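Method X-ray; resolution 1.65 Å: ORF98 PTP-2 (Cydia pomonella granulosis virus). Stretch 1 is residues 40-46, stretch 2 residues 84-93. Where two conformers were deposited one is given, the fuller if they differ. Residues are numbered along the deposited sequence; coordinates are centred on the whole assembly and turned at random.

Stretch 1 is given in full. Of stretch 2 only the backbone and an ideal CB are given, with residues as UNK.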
ATOM      1  N   GLY A  40      -5.090   5.608 -11.548  1.00 20.54           N
ATOM      2  CA  GLY A  40      -4.692   6.993 -11.682  1.00 20.63           C
ATOM      3  C   GLY A  40      -3.344   7.327 -11.087  1.00 20.97           C
ATOM      4  O   GLY A  40      -2.744   8.358 -11.437  1.00 26.23           O
ATOM      5  N   CYS A  41      -2.832   6.473 -10.214  1.00 20.51           N
ATOM      6  CA  CYS A  41      -1.631   6.759  -9.438  0.66 22.42           C
ATOM      7  C   CYS A  41      -1.000   5.424  -9.051  1.00 20.70           C
ATOM      8  O   CYS A  41      -1.670   4.410  -8.920  1.00 20.49           O
ATOM      9  CB  CYS A  41      -2.082   7.698  -8.294  0.66 26.98           C
ATOM     10  SG  CYS A  41      -1.308   7.653  -6.795  0.66 28.79           S
ATOM     11  N   VAL A  42       0.306   5.445  -8.947  1.00 19.48           N
ATOM     12  CA  VAL A  42       1.112   4.280  -8.656  1.00 18.05           C
ATOM     13  C   VAL A  42       2.077   4.625  -7.534  1.00 17.62           C
ATOM     14  O   VAL A  42       2.757   5.643  -7.588  1.00 17.34           O
ATOM     15  CB  VAL A  42       1.863   3.794  -9.902  1.00 17.45           C
ATOM     16  CG1 VAL A  42       2.716   2.625  -9.503  1.00 19.33           C
ATOM     17  CG2 VAL A  42       0.925   3.417 -11.031  1.00 18.19           C
ATOM     18  N   VAL A  43       2.145   3.776  -6.513  1.00 14.72           N
ATOM     19  CA  VAL A  43       3.155   3.882  -5.466  1.00 14.31           C
ATOM     20  C   VAL A  43       4.060   2.657  -5.598  1.00 16.17           C
ATOM     21  O   VAL A  43       3.633   1.514  -5.334  1.00 13.44           O
ATOM     22  CB  VAL A  43       2.539   3.941  -4.052  1.00 13.62           C
ATOM     23  CG1 VAL A  43       3.584   3.985  -2.967  1.00 16.43           C
ATOM     24  CG2 VAL A  43       1.603   5.115  -3.972  1.00 13.60           C
ATOM     25  N   SER A  44       5.311   2.890  -5.800  1.00 15.91           N
ATOM     26  CA  SER A  44       6.319   1.844  -6.011  1.00 16.67           C
ATOM     27  C   SER A  44       7.150   1.752  -4.737  1.00 18.13           C
ATOM     28  O   SER A  44       7.919   2.675  -4.392  1.00 20.51           O
ATOM     29  CB  SER A  44       7.214   2.158  -7.219  1.00 17.78           C
ATOM     30  OG  SER A  44       6.545   2.200  -8.464  1.00 21.33           O
ATOM     31  N   LEU A  45       7.045   0.632  -4.046  1.00 18.84           N
ATOM     32  CA  LEU A  45       7.783   0.362  -2.818  1.00 20.28           C
ATOM     33  C   LEU A  45       8.782  -0.744  -3.155  1.00 22.34           C
ATOM     34  O   LEU A  45       8.530  -1.942  -2.963  1.00 23.32           O
ATOM     35  CB  LEU A  45       6.847  -0.049  -1.749  1.00 19.47           C
ATOM     36  CG  LEU A  45       5.797   0.969  -1.341  1.00 21.57           C
ATOM     37  CD1 LEU A  45       4.993   0.318  -0.211  1.00 21.68           C
ATOM     38  CD2 LEU A  45       6.354   2.262  -0.993  1.00 24.55           C
ATOM     39  N   ILE A  46       9.915  -0.345  -3.723  1.00 23.74           N
ATOM     40  CA  ILE A  46      10.898  -1.296  -4.225  1.00 28.57           C
ATOM     41  C   ILE A  46      12.312  -0.863  -3.871  1.00 33.70           C
ATOM     42  O   ILE A  46      12.589   0.315  -3.644  1.00 34.06           O
ATOM     43  CB  ILE A  46      10.795  -1.515  -5.754  1.00 28.12           C
ATOM     44  CG1 ILE A  46      11.070  -0.207  -6.511  1.00 30.50           C
ATOM     45  CG2 ILE A  46       9.395  -1.994  -6.152  1.00 27.39           C
ATOM     46  CD1 ILE A  46      10.959  -0.292  -7.998  1.00 31.83           C
ATOM     47  N   UNK A  84       3.989  10.078   5.363  1.00 18.95           N
ATOM     48  CA  UNK A  84       3.994  10.683   4.033  1.00 18.75           C
ATOM     49  C   UNK A  84       3.230   9.810   3.038  1.00 17.28           C
ATOM     50  O   UNK A  84       2.378  10.286   2.278  1.00 17.65           O
ATOM     51  CB  UNK A  84       5.430  10.902   3.551  1.00 18.75           C
ATOM     52  N   UNK A  85       3.428   8.494   3.092  1.00 16.70           N
ATOM     53  CA  UNK A  85       2.737   7.622   2.157  1.00 17.65           C
ATOM     54  C   UNK A  85       1.232   7.654   2.386  1.00 16.00           C
ATOM     55  O   UNK A  85       0.442   7.708   1.446  1.00 17.01           O
ATOM     56  CB  UNK A  85       3.260   6.189   2.280  1.00 17.65           C
ATOM     57  N   UNK A  86       0.816   7.548   3.640  1.00 13.44           N
ATOM     58  CA  UNK A  86      -0.604   7.666   3.946  1.00 15.58           C
ATOM     59  C   UNK A  86      -1.233   8.935   3.397  1.00 18.85           C
ATOM     60  O   UNK A  86      -2.312   8.891   2.780  1.00 17.54           O
ATOM     61  CB  UNK A  86      -0.812   7.612   5.461  1.00 15.58           C
ATOM     62  N   UNK A  87      -0.578  10.077   3.630  1.00 19.15           N
ATOM     63  CA  UNK A  87      -1.105  11.361   3.190  1.00 19.90           C
ATOM     64  C   UNK A  87      -1.142  11.447   1.688  1.00 18.56           C
ATOM     65  O   UNK A  87      -2.102  11.986   1.127  1.00 20.00           O
ATOM     66  CB  UNK A  87      -0.271  12.511   3.759  1.00 19.90           C
ATOM     67  N   UNK A  88      -0.154  10.864   1.000  1.00 15.37           N
ATOM     68  CA  UNK A  88      -0.212  10.796  -0.453  1.00 14.25           C
ATOM     69  C   UNK A  88      -1.436  10.020  -0.928  1.00 14.13           C
ATOM     70  O   UNK A  88      -2.226  10.480  -1.771  1.00 17.60           O
ATOM     71  CB  UNK A  88       1.063  10.153  -1.003  1.00 14.25           C
ATOM     72  N   UNK A  89      -1.663   8.839  -0.333  1.00 13.85           N
ATOM     73  CA  UNK A  89      -2.843   8.086  -0.743  1.00 14.43           C
ATOM     74  C   UNK A  89      -4.123   8.880  -0.474  1.00 17.35           C
ATOM     75  O   UNK A  89      -5.022   8.932  -1.314  1.00 16.05           O
ATOM     76  CB  UNK A  89      -2.893   6.741  -0.015  1.00 14.43           C
ATOM     77  N   UNK A  90      -4.239   9.455   0.722  1.00 18.02           N
ATOM     78  CA  UNK A  90      -5.440  10.180   1.118  1.00 19.39           C
ATOM     79  C   UNK A  90      -5.710  11.346   0.153  1.00 20.24           C
ATOM     80  O   UNK A  90      -6.833  11.509  -0.334  1.00 22.06           O
ATOM     81  CB  UNK A  90      -5.301  10.694   2.552  1.00 19.39           C
ATOM     82  N   UNK A  91      -4.673  12.066  -0.251  0.57 20.56           N
ATOM     83  CA  UNK A  91      -4.890  13.216  -1.106  0.57 22.81           C
ATOM     84  C   UNK A  91      -5.209  12.809  -2.548  0.57 21.62           C
ATOM     85  O   UNK A  91      -6.018  13.490  -3.217  0.57 21.79           O
ATOM     86  CB  UNK A  91      -3.658  14.123  -1.077  0.57 22.81           C
ATOM     87  N   UNK A  92      -4.600  11.722  -3.038  1.00 18.99           N
ATOM     88  CA  UNK A  92      -4.929  11.214  -4.373  1.00 18.94           C
ATOM     89  C   UNK A  92      -6.327  10.637  -4.415  1.00 20.83           C
ATOM     90  O   UNK A  92      -7.067  10.838  -5.382  1.00 22.55           O
ATOM     91  CB  UNK A  92      -3.918  10.152  -4.808  1.00 18.94           C
ATOM     92  N   UNK A  93      -6.719   9.925  -3.371  1.00 21.33           N
ATOM     93  CA  UNK A  93      -8.038   9.316  -3.368  1.00 22.55           C
ATOM     94  C   UNK A  93      -9.120  10.366  -3.142  1.00 22.89           C
ATOM     95  O   UNK A  93     -10.046  10.481  -3.942  1.00 22.93           O
ATOM     96  CB  UNK A  93      -8.120   8.228  -2.295  1.00 22.55           C
TER

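The helix of stretch 2 runs nearly antiparallel to the strand of stretch 1, at 170° with the axes 10.5 Å apart. That gap must be filled by side chains, and the strand offers mostly hydrocarbon and one sulfur: Cys41 and Val43 point toward the helix, while Leu45 starts sideways and brings its end nearer.

Position 84 has helical angles and an ideal CB with nothing of the strand within 5.5 Å, so stretch 1 sets little restriction. It is Met84, which makes no contact here.

Position 85 points toward the strand, its CA 8.5 Å from that of Val43. The space ahead is bordered by the methyls of Val43 and Leu45, with no polar side-chain partner; leucine, isoleucine or methionine would suit. The residue is Leu85, chi1 m and chi2 t. Its CD2 lies 3.8 Å from Val43 CG1 and 4.3 Å from Leu45 CD2, and its CD1 is 4.2 Å from that same Leu45 CD2.

Positions 86 and 87 are out of reach, and the strand gives no preference between apolar and polar. They are Phe86 and Asn87.

Position 88, one turn after 85, again points toward the strand. Its ideal CB is 5.9 Å from Val43 CG2, just short of contact, so a longer or broader side chain is needed to reach Val43 and the sulfur of Cys41 together; phenylalanine, tyrosine, methionine or leucine could serve. Tyr88, with chi1 t, sends its ring along this route. CE2 comes 3.4 Å from Cys41 SG and 3.9 Å from Val43 CG2, both approaching obliquely. Cys41 SG sits 4.5 Å from the centroid of the Tyr88 ring, 66° off its normal. The hydroxyl finds a hydrogen bond elsewhere in the structure.

Position 89 sets off sideways, so a branched or flexible apolar chain that turns back would fit beside Val43. Leu89 does this: its CD2 comes 4.2 Å from Val43 CG2, a lighter contact that flanks the same methyl as Tyr88.

Positions 90 and 91 are out of the strand's reach and could hold many residues. They are Trp90 and Leu91, the latter at the start of a wider pi-type turn.

Position 92 points toward the strand where the backbones come closest, CA to CA 7.5 Å from Cys41. The ideal CB is already 4.1 Å from Cys41 SG, so alanine could touch it, and a longer chain can run past the sulfur with its aliphatic part. Lys92 spends its aliphatic part here, CG 3.8 Å from Cys41 SG, while NZ is hydrogen-bonded elsewhere in the structure.

Position 93 is out of the strand's reach, so stretch 1 would admit apolar or polar side chains alike; it is Ile93.

Stretch 2 84-93: MLFNYLWLKI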
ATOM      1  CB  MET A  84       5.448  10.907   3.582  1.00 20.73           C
ATOM      2  CG  MET A  84       5.625  11.571   2.220  1.00 27.91           C
ATOM      3  SD  MET A  84       5.427  10.356   0.866  1.00 28.40           S
ATOM      4  CE  MET A  84       6.986   9.460   0.972  1.00 27.44           C
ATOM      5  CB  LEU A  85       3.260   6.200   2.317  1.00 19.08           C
ATOM      6  CG  LEU A  85       4.646   5.984   1.676  1.00 19.93           C
ATOM      7  CD1 LEU A  85       5.247   4.707   2.209  1.00 21.27           C
ATOM      8  CD2 LEU A  85       4.556   5.955   0.116  1.00 18.54           C
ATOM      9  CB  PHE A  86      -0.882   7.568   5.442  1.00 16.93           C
ATOM     10  CG  PHE A  86      -2.348   7.720   5.779  1.00 19.35           C
ATOM     11  CD1 PHE A  86      -3.212   6.647   5.700  1.00 19.88           C
ATOM     12  CD2 PHE A  86      -2.885   8.970   6.043  1.00 19.69           C
ATOM     13  CE1 PHE A  86      -4.520   6.809   5.949  1.00 21.74           C
ATOM     14  CE2 PHE A  86      -4.214   9.116   6.271  1.00 19.14           C
ATOM     15  CZ  PHE A  86      -5.011   8.006   6.290  1.00 20.56           C
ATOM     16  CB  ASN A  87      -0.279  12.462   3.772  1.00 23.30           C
ATOM     17  CG  ASN A  87      -0.540  12.637   5.219  1.00 23.13           C
ATOM     18  OD1 ASN A  87      -1.652  12.468   5.672  1.00 26.17           O
ATOM     19  ND2 ASN A  87       0.491  12.981   5.970  1.00 22.73           N
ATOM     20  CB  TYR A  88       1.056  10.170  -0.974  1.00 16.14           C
ATOM     21  CG  TYR A  88       1.146  10.103  -2.466  1.00 17.70           C
ATOM     22  CD1 TYR A  88       1.577  11.203  -3.217  1.00 19.08           C
ATOM     23  CD2 TYR A  88       0.784   8.954  -3.151  1.00 19.93           C
ATOM     24  CE1 TYR A  88       1.659  11.097  -4.562  1.00 19.38           C
ATOM     25  CE2 TYR A  88       0.884   8.862  -4.512  1.00 19.02           C
ATOM     26  CZ  TYR A  88       1.334   9.942  -5.229  1.00 19.92           C
ATOM     27  OH  TYR A  88       1.383   9.791  -6.600  1.00 22.37           O
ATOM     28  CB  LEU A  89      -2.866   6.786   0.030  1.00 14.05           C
ATOM     29  CG  LEU A  89      -1.750   5.778  -0.340  1.00 17.09           C
ATOM     30  CD1 LEU A  89      -1.798   4.685   0.757  1.00 19.46           C
ATOM     31  CD2 LEU A  89      -1.885   5.182  -1.682  1.00 17.08           C
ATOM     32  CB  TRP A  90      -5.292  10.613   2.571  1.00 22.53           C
ATOM     33  CG  TRP A  90      -6.675  10.887   3.175  1.00 26.70           C
ATOM     34  CD1 TRP A  90      -7.475   9.981   3.874  1.00 24.67           C
ATOM     35  CD2 TRP A  90      -7.413  12.071   3.082  1.00 31.23           C
ATOM     36  NE1 TRP A  90      -8.638  10.560   4.216  1.00 28.69           N
ATOM     37  CE2 TRP A  90      -8.638  11.852   3.746  1.00 32.36           C
ATOM     38  CE3 TRP A  90      -7.163  13.315   2.504  1.00 32.37           C
ATOM     39  CZ2 TRP A  90      -9.598  12.812   3.837  1.00 33.80           C
ATOM     40  CZ3 TRP A  90      -8.108  14.256   2.595  1.00 32.51           C
ATOM     41  CH2 TRP A  90      -9.326  14.015   3.258  1.00 36.32           C
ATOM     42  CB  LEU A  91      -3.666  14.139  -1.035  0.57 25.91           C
ATOM     43  CG  LEU A  91      -3.372  14.749   0.340  0.57 29.78           C
ATOM     44  CD1 LEU A  91      -1.931  15.295   0.425  0.57 31.68           C
ATOM     45  CD2 LEU A  91      -4.395  15.870   0.655  0.57 31.77           C
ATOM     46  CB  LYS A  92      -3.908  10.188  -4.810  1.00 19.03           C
ATOM     47  CG  LYS A  92      -2.525  10.848  -5.152  1.00 20.48           C
ATOM     48  CD  LYS A  92      -2.512  11.883  -6.302  1.00 22.81           C
ATOM     49  CE  LYS A  92      -1.138  12.506  -6.415  1.00 22.36           C
ATOM     50  NZ  LYS A  92      -1.126  13.467  -7.566  1.00 20.73           N
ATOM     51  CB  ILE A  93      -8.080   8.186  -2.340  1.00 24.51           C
ATOM     52  CG1 ILE A  93      -7.177   7.046  -2.833  1.00 24.13           C
ATOM     53  CG2 ILE A  93      -9.471   7.704  -2.116  1.00 27.85           C
ATOM     54  CD1 ILE A  93      -6.811   6.086  -1.731  1.00 23.28           C
TER
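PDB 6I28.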